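Local atomic coordinates of Protease/Reverse transcriptase/ribonuclease H (Eastern chimpanzee simian foamy virus, PDB entry 7KSF), a protein that combines an aspartic protease with a reverse transcriptase and ribonuclease H in one viral polyprotein that copies RNA into DNA and cleaves the RNA of hybrids. Residues A[518-523]-A[557-562]; A[464-469]-A[480-485]. The protein carries 1 engineered substitution. One frame throughout, in Å; residues are numbered along the deposited sequence.

Interaction 1 (A[518-523]-A[557-562]); sequences ILVYSP and IQFHYD
Ile518 and Ile557 begin a pair of parallel strands whose segment axes diverge by 25°; Gln558 N donates a hydrogen bond to Ile518 O at 3.0 Å. At Leu519 the Gln558 side chain lies alongside, pointing the same way, with its amide against the leucine branch: NE2 of Gln558 is 3.5 Å from CD1 of Leu519. Val520 bonds through both backbone groups, N to Gln558 O at 2.8 Å and O to His560 N at 2.7 Å. Its CB meets CD2 of Phe559 at 3.6 Å. On the face that carries Leu519 and Gln558, Tyr521 CE2 packs on His560 CB at 3.7 Å, the two rings inclined by 37°, while the Asp562 carboxylate approaches Tyr521 CB. Ser522 repeats the two-bond pattern: its N donates to His560 O at 3.0 Å, and its O accepts a hydrogen bond from Asp562 N, which lies above the Ser522 carbonyl plane. Pro523 O ends the run at the Tyr561 ring edge. Alternation explains the placement: Leu519 and Tyr521 turn their backbone groups to strand 454-460, so strand 518-522 is flanked by two parallel partners, while Ile518 and Ser522 press on helix 494-513.

Interaction 2 (A[464-469]-A[480-485]); sequences AGYVRY and YLNYVF
Tyr480 meets Arg468 where two antiparallel strands, 464-471 and 477-484, form a beta hairpin of the RNase H-like fold. CD2, on the edge of the Tyr480 ring, meets CG of Arg468 at 3.6 Å, the aliphatic carbon lying near the ring plane; both side chains also contact Phe395, Arg468 by a cation-pi interaction. Leu481 and Val467 follow as a hydrogen-bonded pair: Leu481 N donates to Val467 O at 2.7 Å, and Val467 N to Leu481 O, also at 2.7 Å. The side chain of Leu481 lies beside Val467 and crosses Tyr469. Its CB is in the plane of the Tyr469 ring, 3.7 Å from CE1. Its CG is anti to the backbone N (chi1 -166°), and the CD2 carried on it is 3.6 Å from Tyr469 OH. Asn482 runs alongside Tyr466 in the same direction, its amide turned 73° from the phenol plane. At Tyr483 the ring leads away from the partner strand, while the backbone O approaches Ala464 CB. Phe485 comes back over the start of segment 464-469 in a CH-pi contact: Ala464 CA stands 3.7 Å from the ring centroid, 11° off its normal, and over the same face Gly465 N lies 3.9 Å from Phe485 CZ.

Interactions 1 and 2 occupy the two ends of one mixed five-stranded sheet, ordered 477-484, 464-471, 454-460, 518-522, 557-561. Their centres are 15 Å apart and their nearest atoms about 6 Å, without touching, because central strand 454-460 intervenes. Helix 494-513 connects them on one face: Val467 of interaction 2 rests on Thr501 and Ala505, and Ile518 of interaction 1 on Ala509 and Met510. The loop residue Leu565 is touched by both Pro523 and Arg468. A second sheet, containing strand 590-597, repeats the same strand order, consistent with two RNase H-like folds; the calcium ion sits beside it, bound by Gly596 of that strand and Glu642 of helix 638-654, so neither contact takes part in the metal site.

Interaction 1 (A[518-523]-A[557-562])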
# COMPACT_ATOMS: atom_id res chain seq x y z
N ILE A 518 7.63 22.76 15.14
CA ILE A 518 6.43 22.73 14.32
C ILE A 518 5.22 22.53 15.22
O ILE A 518 5.20 21.59 16.04
CB ILE A 518 6.50 21.62 13.25
CG1 ILE A 518 7.70 21.84 12.33
CG2 ILE A 518 5.21 21.55 12.46
CD1 ILE A 518 7.85 20.78 11.28
N LEU A 519 4.23 23.39 15.09
CA LEU A 519 2.97 23.27 15.81
C LEU A 519 1.87 22.98 14.81
O LEU A 519 1.73 23.68 13.80
CB LEU A 519 2.65 24.54 16.60
CG LEU A 519 3.35 24.75 17.95
CD1 LEU A 519 4.84 25.03 17.78
CD2 LEU A 519 2.67 25.87 18.71
N VAL A 520 1.08 21.94 15.08
CA VAL A 520 0.04 21.48 14.18
C VAL A 520 -1.31 21.69 14.85
O VAL A 520 -1.51 21.26 16.00
CB VAL A 520 0.24 20.01 13.78
CG1 VAL A 520 -0.85 19.57 12.82
CG2 VAL A 520 1.61 19.82 13.15
N TYR A 521 -2.22 22.35 14.15
CA TYR A 521 -3.59 22.52 14.62
C TYR A 521 -4.50 21.58 13.86
O TYR A 521 -4.33 21.38 12.65
CB TYR A 521 -4.04 23.97 14.45
CG TYR A 521 -3.28 24.94 15.33
CD1 TYR A 521 -2.04 25.43 14.94
CD2 TYR A 521 -3.81 25.37 16.54
CE1 TYR A 521 -1.34 26.30 15.74
CE2 TYR A 521 -3.11 26.25 17.35
CZ TYR A 521 -1.88 26.71 16.94
OH TYR A 521 -1.19 27.59 17.74
N SER A 522 -5.46 21.00 14.57
CA SER A 522 -6.27 19.92 14.02
C SER A 522 -7.63 19.92 14.72
O SER A 522 -7.73 20.36 15.87
CB SER A 522 -5.58 18.57 14.20
OG SER A 522 -4.85 18.54 15.42
N PRO A 523 -8.67 19.44 14.05
CA PRO A 523 -9.99 19.34 14.70
C PRO A 523 -10.05 18.33 15.83
O PRO A 523 -11.13 18.14 16.40
CB PRO A 523 -10.93 18.93 13.55
CG PRO A 523 -10.16 19.16 12.30
CD PRO A 523 -8.72 19.00 12.64
N ILE A 557 7.71 18.72 17.60
CA ILE A 557 6.36 18.80 17.07
C ILE A 557 5.37 18.75 18.22
O ILE A 557 5.52 17.96 19.15
CB ILE A 557 6.09 17.67 16.05
CG1 ILE A 557 7.17 17.67 14.96
CG2 ILE A 557 4.71 17.82 15.44
CD1 ILE A 557 7.02 16.55 13.96
N GLN A 558 4.40 19.67 18.17
CA GLN A 558 3.32 19.78 19.18
C GLN A 558 1.99 19.86 18.44
O GLN A 558 1.94 20.52 17.39
CB GLN A 558 3.52 21.02 20.06
CG GLN A 558 4.89 21.67 19.93
CD GLN A 558 4.94 22.98 20.67
OE1 GLN A 558 3.94 23.46 21.19
NE2 GLN A 558 6.12 23.57 20.72
N PHE A 559 0.96 19.22 18.99
CA PHE A 559 -0.35 19.20 18.35
C PHE A 559 -1.38 19.93 19.21
O PHE A 559 -1.52 19.62 20.40
CB PHE A 559 -0.80 17.77 18.09
CG PHE A 559 0.09 17.02 17.15
CD1 PHE A 559 1.18 16.31 17.63
CD2 PHE A 559 -0.14 17.03 15.79
CE1 PHE A 559 2.01 15.62 16.77
CE2 PHE A 559 0.69 16.34 14.92
CZ PHE A 559 1.76 15.64 15.41
N HIS A 560 -2.09 20.87 18.61
CA HIS A 560 -3.10 21.67 19.29
C HIS A 560 -4.46 21.48 18.64
O HIS A 560 -4.57 21.37 17.42
CB HIS A 560 -2.74 23.16 19.27
CG HIS A 560 -1.87 23.58 20.41
ND1 HIS A 560 -0.52 23.32 20.46
CD2 HIS A 560 -2.16 24.25 21.55
CE1 HIS A 560 -0.01 23.81 21.58
NE2 HIS A 560 -0.98 24.38 22.26
N TYR A 561 -5.50 21.46 19.47
CA TYR A 561 -6.87 21.42 18.98
C TYR A 561 -7.27 22.80 18.48
O TYR A 561 -6.98 23.81 19.11
CB TYR A 561 -7.82 20.97 20.08
CG TYR A 561 -9.29 21.12 19.74
CD1 TYR A 561 -9.83 20.55 18.60
CD2 TYR A 561 -10.14 21.83 20.58
CE1 TYR A 561 -11.16 20.69 18.29
CE2 TYR A 561 -11.48 21.97 20.29
CZ TYR A 561 -11.99 21.40 19.14
OH TYR A 561 -13.32 21.54 18.85
N ASP A 562 -7.94 22.83 17.33
CA ASP A 562 -8.36 24.07 16.70
C ASP A 562 -9.87 24.04 16.51
O ASP A 562 -10.40 23.12 15.87
CB ASP A 562 -7.65 24.28 15.36
CG ASP A 562 -7.63 25.73 14.94
OD1 ASP A 562 -8.55 26.47 15.34
OD2 ASP A 562 -6.69 26.14 14.22

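Interaction 2 (A[464-469]-A[480-485])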
# COMPACT_ATOMS: atom_id res chain seq x y z
N ALA A 464 -10.09 13.59 -0.12
CA ALA A 464 -8.71 14.02 -0.00
C ALA A 464 -8.57 14.89 1.24
O ALA A 464 -9.56 15.24 1.90
CB ALA A 464 -8.25 14.79 -1.25
N GLY A 465 -7.33 15.22 1.57
CA GLY A 465 -7.03 16.08 2.69
C GLY A 465 -6.63 17.48 2.26
O GLY A 465 -6.25 17.71 1.11
N TYR A 466 -6.72 18.42 3.19
CA TYR A 466 -6.36 19.81 2.96
C TYR A 466 -5.39 20.25 4.05
O TYR A 466 -5.73 20.20 5.24
CB TYR A 466 -7.59 20.71 2.93
CG TYR A 466 -8.68 20.24 1.98
CD1 TYR A 466 -8.52 20.35 0.61
CD2 TYR A 466 -9.85 19.68 2.46
CE1 TYR A 466 -9.50 19.92 -0.26
CE2 TYR A 466 -10.84 19.25 1.60
CZ TYR A 466 -10.66 19.37 0.24
OH TYR A 466 -11.65 18.94 -0.63
N VAL A 467 -4.20 20.69 3.64
CA VAL A 467 -3.14 21.06 4.57
C VAL A 467 -2.71 22.48 4.26
O VAL A 467 -2.46 22.83 3.10
CB VAL A 467 -1.94 20.09 4.48
CG1 VAL A 467 -0.72 20.68 5.17
CG2 VAL A 467 -2.31 18.75 5.07
N ARG A 468 -2.61 23.31 5.30
CA ARG A 468 -2.25 24.72 5.16
C ARG A 468 -1.03 25.01 6.02
O ARG A 468 -1.10 24.94 7.25
CB ARG A 468 -3.42 25.61 5.57
CG ARG A 468 -4.63 25.50 4.65
CD ARG A 468 -5.80 26.30 5.19
NE ARG A 468 -6.43 25.64 6.33
CZ ARG A 468 -7.50 26.11 6.97
NH1 ARG A 468 -8.06 27.24 6.58
NH2 ARG A 468 -8.00 25.44 7.99
N TYR A 469 0.09 25.33 5.36
CA TYR A 469 1.31 25.73 6.05
C TYR A 469 1.27 27.23 6.29
O TYR A 469 1.16 28.02 5.35
CB TYR A 469 2.54 25.35 5.23
CG TYR A 469 2.75 23.86 5.07
CD1 TYR A 469 2.18 23.17 4.01
CD2 TYR A 469 3.53 23.15 5.97
CE1 TYR A 469 2.38 21.81 3.85
CE2 TYR A 469 3.73 21.79 5.82
CZ TYR A 469 3.15 21.13 4.76
OH TYR A 469 3.34 19.78 4.62
N TYR A 480 -0.24 26.16 0.43
CA TYR A 480 -1.23 25.13 0.70
C TYR A 480 -0.73 23.79 0.17
O TYR A 480 0.15 23.72 -0.69
CB TYR A 480 -2.57 25.49 0.05
CG TYR A 480 -3.06 26.88 0.38
CD1 TYR A 480 -2.77 27.95 -0.45
CD2 TYR A 480 -3.81 27.12 1.53
CE1 TYR A 480 -3.22 29.23 -0.16
CE2 TYR A 480 -4.26 28.39 1.83
CZ TYR A 480 -3.96 29.44 0.99
OH TYR A 480 -4.41 30.71 1.29
N LEU A 481 -1.30 22.71 0.71
CA LEU A 481 -0.94 21.37 0.26
C LEU A 481 -2.18 20.49 0.30
O LEU A 481 -2.84 20.39 1.33
CB LEU A 481 0.18 20.77 1.12
CG LEU A 481 0.84 19.53 0.53
CD1 LEU A 481 1.40 19.83 -0.86
CD2 LEU A 481 1.93 19.02 1.45
N ASN A 482 -2.46 19.84 -0.83
CA ASN A 482 -3.63 18.98 -0.99
C ASN A 482 -3.15 17.60 -1.42
O ASN A 482 -2.58 17.46 -2.51
CB ASN A 482 -4.60 19.58 -2.02
CG ASN A 482 -5.97 18.94 -1.98
OD1 ASN A 482 -6.11 17.75 -1.67
ND2 ASN A 482 -6.99 19.72 -2.28
N TYR A 483 -3.39 16.60 -0.58
CA TYR A 483 -2.86 15.26 -0.80
C TYR A 483 -3.91 14.36 -1.45
O TYR A 483 -5.09 14.41 -1.10
CB TYR A 483 -2.40 14.63 0.52
CG TYR A 483 -2.00 13.18 0.40
CD1 TYR A 483 -0.96 12.79 -0.44
CD2 TYR A 483 -2.65 12.19 1.13
CE1 TYR A 483 -0.59 11.47 -0.56
CE2 TYR A 483 -2.29 10.87 1.02
CZ TYR A 483 -1.26 10.51 0.18
OH TYR A 483 -0.89 9.19 0.06
N VAL A 484 -3.46 13.52 -2.39
CA VAL A 484 -4.33 12.62 -3.13
C VAL A 484 -4.48 11.32 -2.35
O VAL A 484 -3.49 10.67 -2.02
CB VAL A 484 -3.77 12.35 -4.53
CG1 VAL A 484 -4.65 11.34 -5.26
CG2 VAL A 484 -3.66 13.64 -5.33
N PHE A 485 -5.72 10.93 -2.08
CA PHE A 485 -6.00 9.69 -1.36
C PHE A 485 -5.87 8.50 -2.29
O PHE A 485 -6.42 8.50 -3.40
CB PHE A 485 -7.40 9.72 -0.76
CG PHE A 485 -7.48 10.40 0.57
CD1 PHE A 485 -6.34 10.88 1.19
CD2 PHE A 485 -8.70 10.54 1.22
CE1 PHE A 485 -6.41 11.50 2.42
CE2 PHE A 485 -8.78 11.16 2.44
CZ PHE A 485 -7.64 11.64 3.05